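Local coordinates for protein ORF10 (Moritella marina, PDB 6RIW) that forms the ketosynthase-chain length factor didomain of a polyunsaturated fatty acid synthase and probably builds 3-oxoacyl chains on acyl carrier protein by condensation, at residues L533-L538 against M557-D562; Q636-I641 against A646-A651; Q24-Q29 against K363-H368; N11-S16 against G374-T379; T212-M217 against L679-D684. All blocks are in the same frame, centred on the assembly; numbering follows the deposited sequence.

Contact 1. Residues L533-L538 against M557-D562; sequences LDIDFL and MMQVAD
Gln-559 reaches from helix 552-567 to the backbone between Asp-534 and Ile-535, tying the two-stranded antiparallel sheet of 532-536 and 907-911 to a helix of the chain length factor half, the second thiolase-fold unit of the chain. The polar part is one bond, from Gln-559 NE2 to Asp-534 O at 2.9 Å and 162°, lying in the carbonyl plane on a lone pair and almost exactly in the amide plane of the glutamine. With CG anti to the backbone N (chi1 -174°) and the rest of the chain extended, the amide spans the gap from helix to strand.

The packing part belongs to Ile-535, whose side chain passes Gln-559 in the opposite direction and rests CG1 3.8 Å from NE2. Putting an alanine at Gln-559 would probably leave Asp-534 O without this donor and open a gap beside Ile-535.

Strand 907-911 pairs with this strand through backbone bonds to Leu-533 and Ile-535. Where the strand gives way to helix 537-540, Asp-536 is the N-cap: its OD1 takes Leu-538 N at 2.9 Å, from above the carboxylate plane, and also accepts from Leu-906 N.

Contact 2. Residues Q636-I641 against A646-A651; sequences QYTSFI and ASRISA
Arg-648 stretches from helix 642-653 to Thr-638 of the short helix 634-638, joining two helices that follow each other closely in the chain length factor half. Along 646-651, Ala-646 comes first and turns to the strands beneath, and the hydroxyl of Ser-647 bonds to Gly-441 O in the ketosynthase half. Arg-648 then makes the contact. Its chain, bent at chi3 (-146°), brings the guanidinium edge-on to Thr-638, so that NH2 donates to OG1 at 2.9 Å and 168°, with the oxygen only 3° out of the guanidinium plane. A water spans the same pair, accepting from Arg-648 NH1 at 2.9 Å and donating to Thr-638 OG1 at 3.3 Å. That hydroxyl is also bonded to Asn-635 O, so three partners hold it. Arg-648 NE, on the same edge of the group as NH2, donates to Gln-554 OE1, which helps to fix its rotation.

After the arginine, Ile-649 and Ser-650 pack with Ala-646 on strand 576-581, Ala-646 and Ser-650 also on strand 659-663, while Arg-648 and Ile-649 lie against helix 552-567.

Contact 3. Residues Q24-Q29 against K363-H368; sequences QQLLEQ and KSNLGH
Leu-26 presents one methyl to the flat carboxamide of Asn-365, the two side chains crossing at about a right angle. CD2 of Leu-26 is almost equally far from the three amide atoms, 3.6 Å from ND2 and 3.8 Å from OD1, which places it over the face of the group and not at the end of either branch. Asn-365 has CG anti to its carbonyl carbon (chi1 -50°), a setting that swings the amide out of helix 363-366 toward the end of helix 19-27.

The methyl lies over one face; the polar partners are met by the nitrogen. ND2 donates to a water at 3.0 Å, and the water in turn donates to Leu-26 O at 2.7 Å; ND2 is bonded to Gln-30 O as well, so the amide is held beside the chain leaving the helix. Leu-26 O also receives Gln-29 N at 3.1 Å. Beyond the contact, Leu-26 lies on Lys-380 of helix 374-387, and the backbone of Asn-365 pairs with Cys-32.

Gln-29, with positive phi, closes helix 19-27 in a Schellman motif, and Asn-365 meets just that end. The Lys-Ser-Asn-Leu-Gly-His run of 363-368 is a recognisable sequence of beta-ketoacyl synthases, its glycine here ending the short helix with positive phi, as part of the N-terminal, ketosynthase half of the didomain.

Contact 4. Residues N11-S16 against G374-T379; sequences NLFPGS and GMPGMT
The ring of Phe-13 is sandwiched between Pro-376 on one face and Asn-11, two residues earlier in the chain, on the other. Pro-376 CB lies 3.9 Å from the ring centroid and 28° off the normal, a CH-pi contact, while Asn-11 CB stands 3.3 Å above the plane, over the centre of the opposite face. At the edge, near the ring plane, comes Thr-379 OG1, 4.3 Å from Phe-13 CZ; Phe-22 of helix 19-27 meets the ring edge-to-face.

The contact joins the end of strand 4-12, in the thiolase fold of the ketosynthase half, to the first turn of helix 374-387. There the chain leaves the strand through a type II turn, Phe-13 to Ser-16, closed by backbone bonds in both directions between its end residues, with Pro-14 second and Gly-15, at positive phi, third. Phe-13 has CG anti to its carbonyl carbon (chi1 -63°), and this points the ring off the turn into the helix. Its far end, CZ, comes 3.4 Å from Pro-376 N, so the peptide nitrogen shares in the packing; the two side chains are set aslant.

Met-375 adds its CB, 4.1 Å from Phe-13 CE1, before its chain bends at chi2 and chi3 to reach Ser-199 of helix 198-211. Its carbonyl does double duty in the helix: Met-375 O accepts both Thr-379 N and Thr-379 OG1, the hydroxyl at 2.8 Å and 42° out of the carbonyl plane.

Contact 5. Residues T212-M217 against L679-D684; sequences TGKANM and LFQTSD
Thr-212 and Lys-214 of the ketosynthase half meet Gln-681 and Thr-682 of the chain length factor half, where the ends of helices 198-211 and 668-682 face each other across the pseudo-dimer of two thiolase folds. Helix 198-211 finishes here in a Schellman motif at Gly-213.

The apolar share is carried by the methyl of Thr-212. CG2 lies 3.6 Å from Thr-682 CG2, the side chains crossing at about a right angle. The same methyl rests against the Gln-681 carboxamide, 3.7 Å from CD. In both threonines CG2 is anti to the carbonyl carbon, which brings the methyls together and sets each hydroxyl within reach of Asn-678: Thr-212 OG1 bonds to Asn-678 OD1, Thr-682 OG1 to Asn-678 O.

The polar share runs largely through a water, which donates to Thr-212 O at 2.8 Å and accepts from Gln-681 NE2 at 2.9 Å; NE2 also donates to Lys-464 O. A leucine in place of Gln-681 would probably leave the water and Lys-464 O without this donor.

Charge enters with Lys-214. Its NZ makes a salt bridge with Glu-677 and a hydrogen bond to Asn-678 OD1. It lies 3.0 Å from Gln-681 OE1, but at too poor an angle for a bond. The side chain of Thr-682 is about 4 Å from that of Met-1, a magnesium ligand. Just past the helix, Ser-683 OG donates back to Leu-679 O at 2.8 Å.

How the contacts relate
From the N terminus, 11-16 opens contact 4 and 24-29 opens contact 3; the chain then runs through most of the ketosynthase half before 363-368 closes contact 3 and 374-379 closes contact 4, so contact 3 nests inside contact 4. The two touch, through Gln-25 with Gly-15 and Leu-366 with Pro-376. Meanwhile 212-217 has opened contact 5, which crosses both and closes only at 679-684, in the chain length factor half. Inside that loop contacts 1 and 2 close short loops in series and pack together through helices 552-567 and 642-653. Of the five, only contact 5 has one segment in each half; contacts 1 and 3 lie about 44 Å apart, centre to centre.

Contact 1. Residues L533-L538 against M557-D562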
# COMPACT_ATOMS: atom_id res chain seq x y z
N LEU A 533 -11.44 20.27 -5.15
CA LEU A 533 -10.41 20.50 -6.14
C LEU A 533 -11.04 20.72 -7.51
O LEU A 533 -12.11 20.18 -7.80
CB LEU A 533 -9.42 19.34 -6.20
CG LEU A 533 -10.13 17.99 -6.37
CD1 LEU A 533 -10.07 17.55 -7.83
CD2 LEU A 533 -9.52 16.94 -5.50
N ASP A 534 -10.37 21.52 -8.34
CA ASP A 534 -10.71 21.67 -9.75
C ASP A 534 -9.73 20.86 -10.59
O ASP A 534 -8.51 21.01 -10.42
CB ASP A 534 -10.66 23.13 -10.18
CG ASP A 534 -11.49 24.05 -9.31
OD1 ASP A 534 -12.17 23.57 -8.36
OD2 ASP A 534 -11.47 25.27 -9.58
N ILE A 535 -10.24 20.02 -11.48
CA ILE A 535 -9.37 19.15 -12.27
C ILE A 535 -9.89 19.10 -13.70
O ILE A 535 -11.10 19.13 -13.94
CB ILE A 535 -9.28 17.75 -11.63
CG1 ILE A 535 -8.15 16.93 -12.25
CG2 ILE A 535 -10.61 17.02 -11.70
CD1 ILE A 535 -7.51 15.93 -11.26
N ASP A 536 -8.97 19.02 -14.66
CA ASP A 536 -9.30 18.94 -16.08
C ASP A 536 -9.60 17.49 -16.44
O ASP A 536 -8.68 16.68 -16.61
CB ASP A 536 -8.16 19.49 -16.94
CG ASP A 536 -8.34 19.18 -18.43
OD1 ASP A 536 -9.47 18.90 -18.87
OD2 ASP A 536 -7.33 19.24 -19.17
N PHE A 537 -10.89 17.15 -16.58
CA PHE A 537 -11.29 15.78 -16.89
C PHE A 537 -10.73 15.31 -18.22
O PHE A 537 -10.53 14.11 -18.42
CB PHE A 537 -12.81 15.66 -16.90
CG PHE A 537 -13.42 15.38 -15.56
CD1 PHE A 537 -12.88 15.93 -14.41
CD2 PHE A 537 -14.56 14.59 -15.44
CE1 PHE A 537 -13.46 15.69 -13.17
CE2 PHE A 537 -15.14 14.34 -14.21
CZ PHE A 537 -14.59 14.89 -13.07
N LEU A 538 -10.47 16.24 -19.15
CA LEU A 538 -9.93 15.87 -20.45
C LEU A 538 -8.53 15.29 -20.33
O LEU A 538 -8.24 14.22 -20.86
CB LEU A 538 -9.92 17.09 -21.38
CG LEU A 538 -11.23 17.49 -22.07
CD1 LEU A 538 -10.94 18.20 -23.38
CD2 LEU A 538 -12.12 16.26 -22.29
N MET A 557 -3.46 13.35 -6.03
CA MET A 557 -2.09 12.91 -6.33
C MET A 557 -1.77 13.13 -7.80
O MET A 557 -0.66 13.55 -8.15
CB MET A 557 -1.92 11.43 -5.96
CG MET A 557 -0.62 10.80 -6.51
SD MET A 557 -0.84 10.02 -8.14
CE MET A 557 0.86 9.96 -8.72
N MET A 558 -2.72 12.84 -8.68
CA MET A 558 -2.45 12.93 -10.11
C MET A 558 -2.18 14.37 -10.52
O MET A 558 -1.28 14.63 -11.33
CB MET A 558 -3.63 12.36 -10.89
CG MET A 558 -3.70 10.84 -10.84
SD MET A 558 -5.41 10.33 -11.08
CE MET A 558 -5.50 10.54 -12.85
N GLN A 559 -2.95 15.31 -9.97
CA GLN A 559 -2.78 16.71 -10.33
C GLN A 559 -1.42 17.25 -9.88
O GLN A 559 -0.73 17.92 -10.66
CB GLN A 559 -3.91 17.55 -9.74
CG GLN A 559 -3.89 18.99 -10.17
CD GLN A 559 -5.26 19.63 -10.02
OE1 GLN A 559 -5.70 19.89 -8.90
NE2 GLN A 559 -5.94 19.86 -11.14
N VAL A 560 -1.02 16.99 -8.63
CA VAL A 560 0.26 17.56 -8.18
C VAL A 560 1.43 16.88 -8.88
O VAL A 560 2.43 17.54 -9.20
CB VAL A 560 0.41 17.51 -6.64
CG1 VAL A 560 -0.65 18.37 -5.95
CG2 VAL A 560 0.41 16.05 -6.08
N ALA A 561 1.33 15.57 -9.14
CA ALA A 561 2.41 14.87 -9.83
C ALA A 561 2.58 15.38 -11.25
O ALA A 561 3.71 15.61 -11.71
CB ALA A 561 2.16 13.35 -9.86
N ASP A 562 1.46 15.57 -11.95
CA ASP A 562 1.49 16.12 -13.31
C ASP A 562 2.14 17.50 -13.32
O ASP A 562 2.99 17.79 -14.17
CB ASP A 562 0.06 16.20 -13.85
CG ASP A 562 0.01 16.52 -15.35
OD1 ASP A 562 0.73 15.87 -16.14
OD2 ASP A 562 -0.77 17.42 -15.72

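Contact 2. Residues Q636-I641 against A646-A651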
# COMPACT_ATOMS: atom_id res chain seq x y z
N GLN A 636 -14.69 3.84 -10.49
CA GLN A 636 -14.54 4.22 -9.09
C GLN A 636 -13.79 3.15 -8.31
O GLN A 636 -12.92 3.46 -7.50
CB GLN A 636 -15.91 4.49 -8.46
CG GLN A 636 -15.80 5.11 -7.07
CD GLN A 636 -17.07 4.96 -6.22
OE1 GLN A 636 -17.95 4.15 -6.52
NE2 GLN A 636 -17.15 5.73 -5.14
N TYR A 637 -14.10 1.87 -8.54
CA TYR A 637 -13.40 0.85 -7.77
C TYR A 637 -11.92 0.74 -8.14
O TYR A 637 -11.10 0.43 -7.27
CB TYR A 637 -14.08 -0.51 -7.92
CG TYR A 637 -14.24 -1.31 -6.63
CD1 TYR A 637 -13.18 -2.00 -6.07
CD2 TYR A 637 -15.48 -1.40 -6.01
CE1 TYR A 637 -13.35 -2.75 -4.88
CE2 TYR A 637 -15.66 -2.13 -4.86
CZ TYR A 637 -14.61 -2.80 -4.29
OH TYR A 637 -14.86 -3.52 -3.12
N THR A 638 -11.54 1.00 -9.41
CA THR A 638 -10.11 1.01 -9.72
C THR A 638 -9.38 2.08 -8.91
O THR A 638 -8.19 1.92 -8.61
CB THR A 638 -9.84 1.25 -11.22
OG1 THR A 638 -10.17 2.60 -11.59
CG2 THR A 638 -10.60 0.27 -12.09
N SER A 639 -10.06 3.17 -8.56
CA SER A 639 -9.42 4.19 -7.73
C SER A 639 -9.37 3.81 -6.25
O SER A 639 -8.76 4.53 -5.47
CB SER A 639 -10.10 5.56 -7.90
OG SER A 639 -11.39 5.64 -7.28
N PHE A 640 -10.00 2.70 -5.85
CA PHE A 640 -9.78 2.17 -4.51
C PHE A 640 -8.42 1.48 -4.38
O PHE A 640 -8.01 1.16 -3.26
CB PHE A 640 -10.87 1.16 -4.13
CG PHE A 640 -12.26 1.73 -3.96
CD1 PHE A 640 -12.52 3.08 -4.12
CD2 PHE A 640 -13.31 0.88 -3.64
CE1 PHE A 640 -13.83 3.58 -3.95
CE2 PHE A 640 -14.59 1.37 -3.47
CZ PHE A 640 -14.85 2.73 -3.63
N ILE A 641 -7.73 1.22 -5.49
CA ILE A 641 -6.51 0.41 -5.53
C ILE A 641 -5.31 1.36 -5.56
O ILE A 641 -5.09 2.06 -6.55
CB ILE A 641 -6.51 -0.52 -6.75
CG1 ILE A 641 -7.79 -1.37 -6.77
CG2 ILE A 641 -5.26 -1.37 -6.79
CD1 ILE A 641 -8.06 -2.06 -8.08
N ALA A 646 -0.34 5.75 -9.11
CA ALA A 646 0.98 5.92 -9.72
C ALA A 646 0.95 5.52 -11.19
O ALA A 646 1.51 6.23 -12.05
CB ALA A 646 2.03 5.08 -8.97
N SER A 647 0.28 4.41 -11.50
CA SER A 647 0.13 3.95 -12.89
C SER A 647 -0.56 4.97 -13.77
O SER A 647 -0.25 5.06 -14.97
CB SER A 647 -0.69 2.66 -12.93
OG SER A 647 0.06 1.61 -12.38
N ARG A 648 -1.51 5.73 -13.23
CA ARG A 648 -2.24 6.67 -14.07
C ARG A 648 -1.33 7.78 -14.58
O ARG A 648 -1.51 8.27 -15.71
CB ARG A 648 -3.41 7.28 -13.30
CG ARG A 648 -4.59 6.34 -13.11
CD ARG A 648 -5.73 7.06 -12.41
NE ARG A 648 -6.48 6.18 -11.53
CZ ARG A 648 -7.46 5.38 -11.93
NH1 ARG A 648 -7.83 5.36 -13.21
NH2 ARG A 648 -8.07 4.59 -11.04
N ILE A 649 -0.35 8.18 -13.76
CA ILE A 649 0.64 9.17 -14.20
C ILE A 649 1.57 8.55 -15.24
O ILE A 649 1.82 9.15 -16.29
CB ILE A 649 1.43 9.70 -12.98
CG1 ILE A 649 0.56 10.71 -12.22
CG2 ILE A 649 2.78 10.34 -13.42
CD1 ILE A 649 0.17 11.94 -13.06
N SER A 650 2.06 7.33 -14.98
CA SER A 650 2.89 6.63 -15.97
C SER A 650 2.15 6.41 -17.29
O SER A 650 2.78 6.42 -18.36
CB SER A 650 3.36 5.28 -15.44
OG SER A 650 4.07 5.44 -14.23
N ALA A 651 0.84 6.17 -17.23
CA ALA A 651 0.11 5.99 -18.48
C ALA A 651 -0.09 7.32 -19.20
O ALA A 651 0.00 7.39 -20.43
CB ALA A 651 -1.24 5.30 -18.22
O HOH W 1 -10.09 4.01 -14.52

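Contact 3. Residues Q24-Q29 against K363-H368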
# COMPACT_ATOMS: atom_id res chain seq x y z
N GLN A 24 4.90 -30.80 -1.59
CA GLN A 24 4.21 -32.09 -1.74
C GLN A 24 2.83 -31.90 -2.34
O GLN A 24 2.38 -32.71 -3.17
CB GLN A 24 4.12 -32.78 -0.38
CG GLN A 24 3.69 -34.24 -0.47
CD GLN A 24 4.64 -35.08 -1.31
OE1 GLN A 24 5.87 -34.92 -1.26
NE2 GLN A 24 4.08 -36.00 -2.10
N GLN A 25 2.13 -30.83 -1.96
CA GLN A 25 0.81 -30.59 -2.54
C GLN A 25 0.91 -30.36 -4.04
O GLN A 25 0.05 -30.82 -4.81
CB GLN A 25 0.15 -29.40 -1.85
CG GLN A 25 -0.53 -29.80 -0.56
CD GLN A 25 -0.84 -28.63 0.34
OE1 GLN A 25 -0.95 -27.49 -0.13
NE2 GLN A 25 -0.97 -28.89 1.64
N LEU A 26 1.94 -29.63 -4.49
CA LEU A 26 2.15 -29.43 -5.92
C LEU A 26 2.43 -30.75 -6.62
O LEU A 26 1.91 -31.00 -7.73
CB LEU A 26 3.32 -28.47 -6.16
CG LEU A 26 3.11 -27.05 -5.62
CD1 LEU A 26 4.25 -26.15 -6.05
CD2 LEU A 26 1.80 -26.52 -6.14
N LEU A 27 3.26 -31.60 -6.01
CA LEU A 27 3.60 -32.89 -6.62
C LEU A 27 2.38 -33.78 -6.76
O LEU A 27 2.31 -34.59 -7.70
CB LEU A 27 4.67 -33.61 -5.80
CG LEU A 27 6.02 -32.92 -5.61
CD1 LEU A 27 6.92 -33.78 -4.73
CD2 LEU A 27 6.66 -32.65 -6.95
N GLU A 28 1.41 -33.64 -5.85
CA GLU A 28 0.18 -34.41 -5.84
C GLU A 28 -0.96 -33.71 -6.58
O GLU A 28 -2.09 -34.21 -6.53
CB GLU A 28 -0.26 -34.68 -4.39
CG GLU A 28 0.73 -35.48 -3.55
CD GLU A 28 0.31 -35.60 -2.08
OE1 GLU A 28 -0.82 -35.17 -1.75
OE2 GLU A 28 1.10 -36.11 -1.26
N GLN A 29 -0.70 -32.57 -7.22
CA GLN A 29 -1.71 -31.83 -7.98
C GLN A 29 -2.90 -31.44 -7.11
O GLN A 29 -4.05 -31.45 -7.55
CB GLN A 29 -2.17 -32.62 -9.21
CG GLN A 29 -1.03 -33.03 -10.10
CD GLN A 29 -1.51 -33.55 -11.44
OE1 GLN A 29 -2.47 -33.02 -12.02
NE2 GLN A 29 -0.85 -34.59 -11.95
N LYS A 363 -1.07 -20.42 -9.77
CA LYS A 363 -2.41 -19.90 -9.53
C LYS A 363 -3.47 -20.96 -9.76
O LYS A 363 -4.58 -20.87 -9.20
CB LYS A 363 -2.65 -18.67 -10.42
CG LYS A 363 -1.68 -17.51 -10.08
CD LYS A 363 -2.12 -16.22 -10.72
CE LYS A 363 -1.26 -15.02 -10.27
NZ LYS A 363 0.15 -15.16 -10.69
N SER A 364 -3.15 -21.99 -10.55
CA SER A 364 -4.10 -23.08 -10.76
C SER A 364 -4.42 -23.79 -9.45
O SER A 364 -5.58 -24.14 -9.19
CB SER A 364 -3.56 -24.07 -11.80
OG SER A 364 -2.37 -24.74 -11.37
N ASN A 365 -3.40 -23.99 -8.59
CA ASN A 365 -3.61 -24.70 -7.33
C ASN A 365 -4.23 -23.81 -6.26
O ASN A 365 -5.02 -24.29 -5.44
CB ASN A 365 -2.30 -25.24 -6.75
CG ASN A 365 -1.49 -26.04 -7.74
OD1 ASN A 365 -0.85 -25.47 -8.62
ND2 ASN A 365 -1.45 -27.35 -7.54
N LEU A 366 -3.83 -22.52 -6.23
CA LEU A 366 -4.06 -21.68 -5.06
C LEU A 366 -5.05 -20.55 -5.27
O LEU A 366 -5.52 -19.97 -4.28
CB LEU A 366 -2.75 -21.03 -4.58
CG LEU A 366 -1.58 -21.93 -4.26
CD1 LEU A 366 -0.41 -21.09 -3.79
CD2 LEU A 366 -2.02 -22.90 -3.20
N GLY A 367 -5.35 -20.20 -6.51
CA GLY A 367 -5.95 -18.92 -6.82
C GLY A 367 -4.90 -17.83 -6.95
O GLY A 367 -3.69 -18.06 -6.86
N HIS A 368 -5.39 -16.61 -7.17
CA HIS A 368 -4.53 -15.44 -7.36
C HIS A 368 -4.41 -14.73 -6.02
O HIS A 368 -5.37 -14.10 -5.56
CB HIS A 368 -5.12 -14.54 -8.45
CG HIS A 368 -4.35 -13.27 -8.71
ND1 HIS A 368 -3.20 -12.94 -8.03
CD2 HIS A 368 -4.56 -12.28 -9.60
CE1 HIS A 368 -2.74 -11.78 -8.47
NE2 HIS A 368 -3.55 -11.36 -9.43
O HOH W 2 0.45 -29.15 -9.07

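Contact 4. Residues N11-S16 against G374-T379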
# COMPACT_ATOMS: atom_id res chain seq x y z
N ASN A 11 6.19 -19.78 4.03
CA ASN A 11 4.93 -19.51 3.36
C ASN A 11 3.75 -19.77 4.29
O ASN A 11 3.79 -20.66 5.15
CB ASN A 11 4.75 -20.37 2.12
CG ASN A 11 4.74 -21.86 2.45
OD1 ASN A 11 5.76 -22.39 2.89
ND2 ASN A 11 3.59 -22.52 2.28
N LEU A 12 2.69 -19.01 4.07
CA LEU A 12 1.36 -19.32 4.61
C LEU A 12 0.44 -19.16 3.41
O LEU A 12 0.03 -18.04 3.08
CB LEU A 12 0.97 -18.43 5.78
CG LEU A 12 -0.38 -18.72 6.44
CD1 LEU A 12 -0.40 -20.16 6.98
CD2 LEU A 12 -0.60 -17.71 7.57
N PHE A 13 0.14 -20.27 2.75
CA PHE A 13 -0.64 -20.32 1.53
C PHE A 13 -1.94 -21.07 1.78
O PHE A 13 -2.04 -21.84 2.74
CB PHE A 13 0.12 -21.03 0.41
CG PHE A 13 1.39 -20.36 -0.03
CD1 PHE A 13 1.63 -19.00 0.23
CD2 PHE A 13 2.36 -21.09 -0.71
CE1 PHE A 13 2.81 -18.40 -0.18
CE2 PHE A 13 3.54 -20.49 -1.13
CZ PHE A 13 3.77 -19.13 -0.87
N PRO A 14 -2.96 -20.89 0.93
CA PRO A 14 -4.13 -21.76 1.03
C PRO A 14 -3.67 -23.21 1.02
O PRO A 14 -2.94 -23.62 0.11
CB PRO A 14 -4.97 -21.41 -0.20
CG PRO A 14 -4.55 -19.97 -0.54
CD PRO A 14 -3.10 -19.88 -0.14
N GLY A 15 -3.99 -23.96 2.08
CA GLY A 15 -3.62 -25.35 2.18
C GLY A 15 -2.31 -25.66 2.88
O GLY A 15 -2.10 -26.83 3.23
N SER A 16 -1.42 -24.70 3.11
CA SER A 16 -0.11 -25.08 3.65
C SER A 16 0.49 -23.99 4.52
O SER A 16 0.19 -22.81 4.38
CB SER A 16 0.86 -25.47 2.52
OG SER A 16 1.19 -24.35 1.71
N GLY A 374 3.18 -13.44 -6.21
CA GLY A 374 4.50 -13.87 -6.62
C GLY A 374 5.16 -14.81 -5.63
O GLY A 374 6.07 -15.55 -6.01
N MET A 375 4.73 -14.80 -4.36
CA MET A 375 5.41 -15.65 -3.37
C MET A 375 5.30 -17.14 -3.70
O MET A 375 6.35 -17.81 -3.77
CB MET A 375 4.89 -15.34 -1.96
CG MET A 375 5.33 -13.96 -1.35
SD MET A 375 6.98 -13.37 -1.72
CE MET A 375 7.97 -14.45 -0.72
N PRO A 376 4.11 -17.72 -3.91
CA PRO A 376 4.10 -19.15 -4.30
C PRO A 376 4.76 -19.42 -5.64
O PRO A 376 5.36 -20.49 -5.82
CB PRO A 376 2.60 -19.50 -4.34
CG PRO A 376 1.89 -18.19 -4.52
CD PRO A 376 2.74 -17.19 -3.79
N GLY A 377 4.68 -18.48 -6.58
CA GLY A 377 5.37 -18.66 -7.85
C GLY A 377 6.87 -18.76 -7.67
O GLY A 377 7.51 -19.69 -8.17
N MET A 378 7.46 -17.80 -6.95
CA MET A 378 8.90 -17.84 -6.71
C MET A 378 9.29 -19.05 -5.88
O MET A 378 10.35 -19.66 -6.10
CB MET A 378 9.38 -16.56 -6.03
CG MET A 378 9.31 -15.32 -6.90
SD MET A 378 10.02 -13.86 -6.10
CE MET A 378 8.71 -13.45 -4.93
N THR A 379 8.46 -19.42 -4.90
CA THR A 379 8.79 -20.57 -4.07
C THR A 379 8.79 -21.85 -4.91
O THR A 379 9.72 -22.66 -4.82
CB THR A 379 7.81 -20.67 -2.89
OG1 THR A 379 7.87 -19.45 -2.12
CG2 THR A 379 8.16 -21.85 -1.98

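Contact 5. Residues T212-M217 against L679-D684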
# COMPACT_ATOMS: atom_id res chain seq x y z
N THR A 212 23.68 -2.04 -3.00
CA THR A 212 24.27 -0.76 -2.61
C THR A 212 24.87 -0.81 -1.22
O THR A 212 25.40 0.20 -0.75
CB THR A 212 23.23 0.36 -2.69
OG1 THR A 212 22.14 0.09 -1.80
CG2 THR A 212 22.67 0.51 -4.13
N GLY A 213 24.78 -1.95 -0.54
CA GLY A 213 25.30 -2.01 0.81
C GLY A 213 24.45 -1.30 1.85
O GLY A 213 24.92 -1.07 2.97
N LYS A 214 23.21 -0.94 1.52
CA LYS A 214 22.30 -0.40 2.53
C LYS A 214 21.96 -1.44 3.59
O LYS A 214 21.55 -1.07 4.69
CB LYS A 214 21.03 0.14 1.86
CG LYS A 214 21.27 1.48 1.14
CD LYS A 214 19.97 2.31 0.93
CE LYS A 214 20.28 3.70 0.33
NZ LYS A 214 21.05 3.69 -1.00
N ALA A 215 22.18 -2.72 3.28
CA ALA A 215 21.95 -3.81 4.22
C ALA A 215 22.90 -4.95 3.87
O ALA A 215 23.45 -5.00 2.76
CB ALA A 215 20.49 -4.31 4.15
N ASN A 216 23.10 -5.85 4.84
CA ASN A 216 23.86 -7.08 4.63
C ASN A 216 22.97 -8.32 4.59
O ASN A 216 23.44 -9.39 4.22
CB ASN A 216 24.93 -7.24 5.71
CG ASN A 216 25.96 -6.13 5.67
OD1 ASN A 216 26.26 -5.58 4.61
ND2 ASN A 216 26.47 -5.76 6.84
N MET A 217 21.70 -8.17 4.94
CA MET A 217 20.69 -9.20 4.80
C MET A 217 19.38 -8.47 4.55
O MET A 217 19.19 -7.34 5.03
CB MET A 217 20.61 -10.08 6.06
CG MET A 217 19.72 -11.31 5.96
SD MET A 217 19.80 -12.32 7.47
CE MET A 217 20.97 -11.40 8.48
N LEU A 679 17.40 3.74 -6.55
CA LEU A 679 17.04 3.46 -7.94
C LEU A 679 18.07 4.05 -8.91
O LEU A 679 18.40 3.44 -9.93
CB LEU A 679 15.64 4.01 -8.24
CG LEU A 679 14.47 3.22 -7.64
CD1 LEU A 679 13.14 3.91 -7.98
CD2 LEU A 679 14.43 1.77 -8.14
N PHE A 680 18.59 5.24 -8.60
CA PHE A 680 19.61 5.81 -9.47
C PHE A 680 20.91 5.03 -9.38
O PHE A 680 21.65 4.94 -10.38
CB PHE A 680 19.83 7.28 -9.11
CG PHE A 680 18.68 8.18 -9.49
CD1 PHE A 680 18.18 8.19 -10.77
CD2 PHE A 680 18.13 9.04 -8.54
CE1 PHE A 680 17.13 9.04 -11.13
CE2 PHE A 680 17.08 9.89 -8.88
CZ PHE A 680 16.57 9.89 -10.18
N GLN A 681 21.21 4.42 -8.23
CA GLN A 681 22.43 3.63 -8.12
C GLN A 681 22.36 2.32 -8.88
O GLN A 681 23.39 1.79 -9.30
CB GLN A 681 22.73 3.32 -6.65
CG GLN A 681 23.17 4.52 -5.83
CD GLN A 681 23.49 4.12 -4.41
OE1 GLN A 681 22.61 4.10 -3.56
NE2 GLN A 681 24.73 3.74 -4.17
N THR A 682 21.16 1.74 -9.03
CA THR A 682 21.06 0.36 -9.48
C THR A 682 20.38 0.20 -10.83
O THR A 682 20.26 -0.93 -11.32
CB THR A 682 20.31 -0.50 -8.45
OG1 THR A 682 18.97 -0.01 -8.28
CG2 THR A 682 21.01 -0.48 -7.11
N SER A 683 19.93 1.28 -11.46
CA SER A 683 19.19 1.16 -12.71
C SER A 683 19.52 2.36 -13.57
O SER A 683 20.31 3.23 -13.18
CB SER A 683 17.67 1.06 -12.47
OG SER A 683 17.13 2.32 -12.12
N ASP A 684 18.93 2.40 -14.77
CA ASP A 684 19.15 3.49 -15.71
C ASP A 684 18.01 4.51 -15.70
O ASP A 684 17.94 5.35 -16.61
CB ASP A 684 19.33 2.94 -17.13
CG ASP A 684 20.50 2.00 -17.22
OD1 ASP A 684 21.54 2.27 -16.56
OD2 ASP A 684 20.38 0.97 -17.93
O HOH W 3 25.85 2.75 -1.74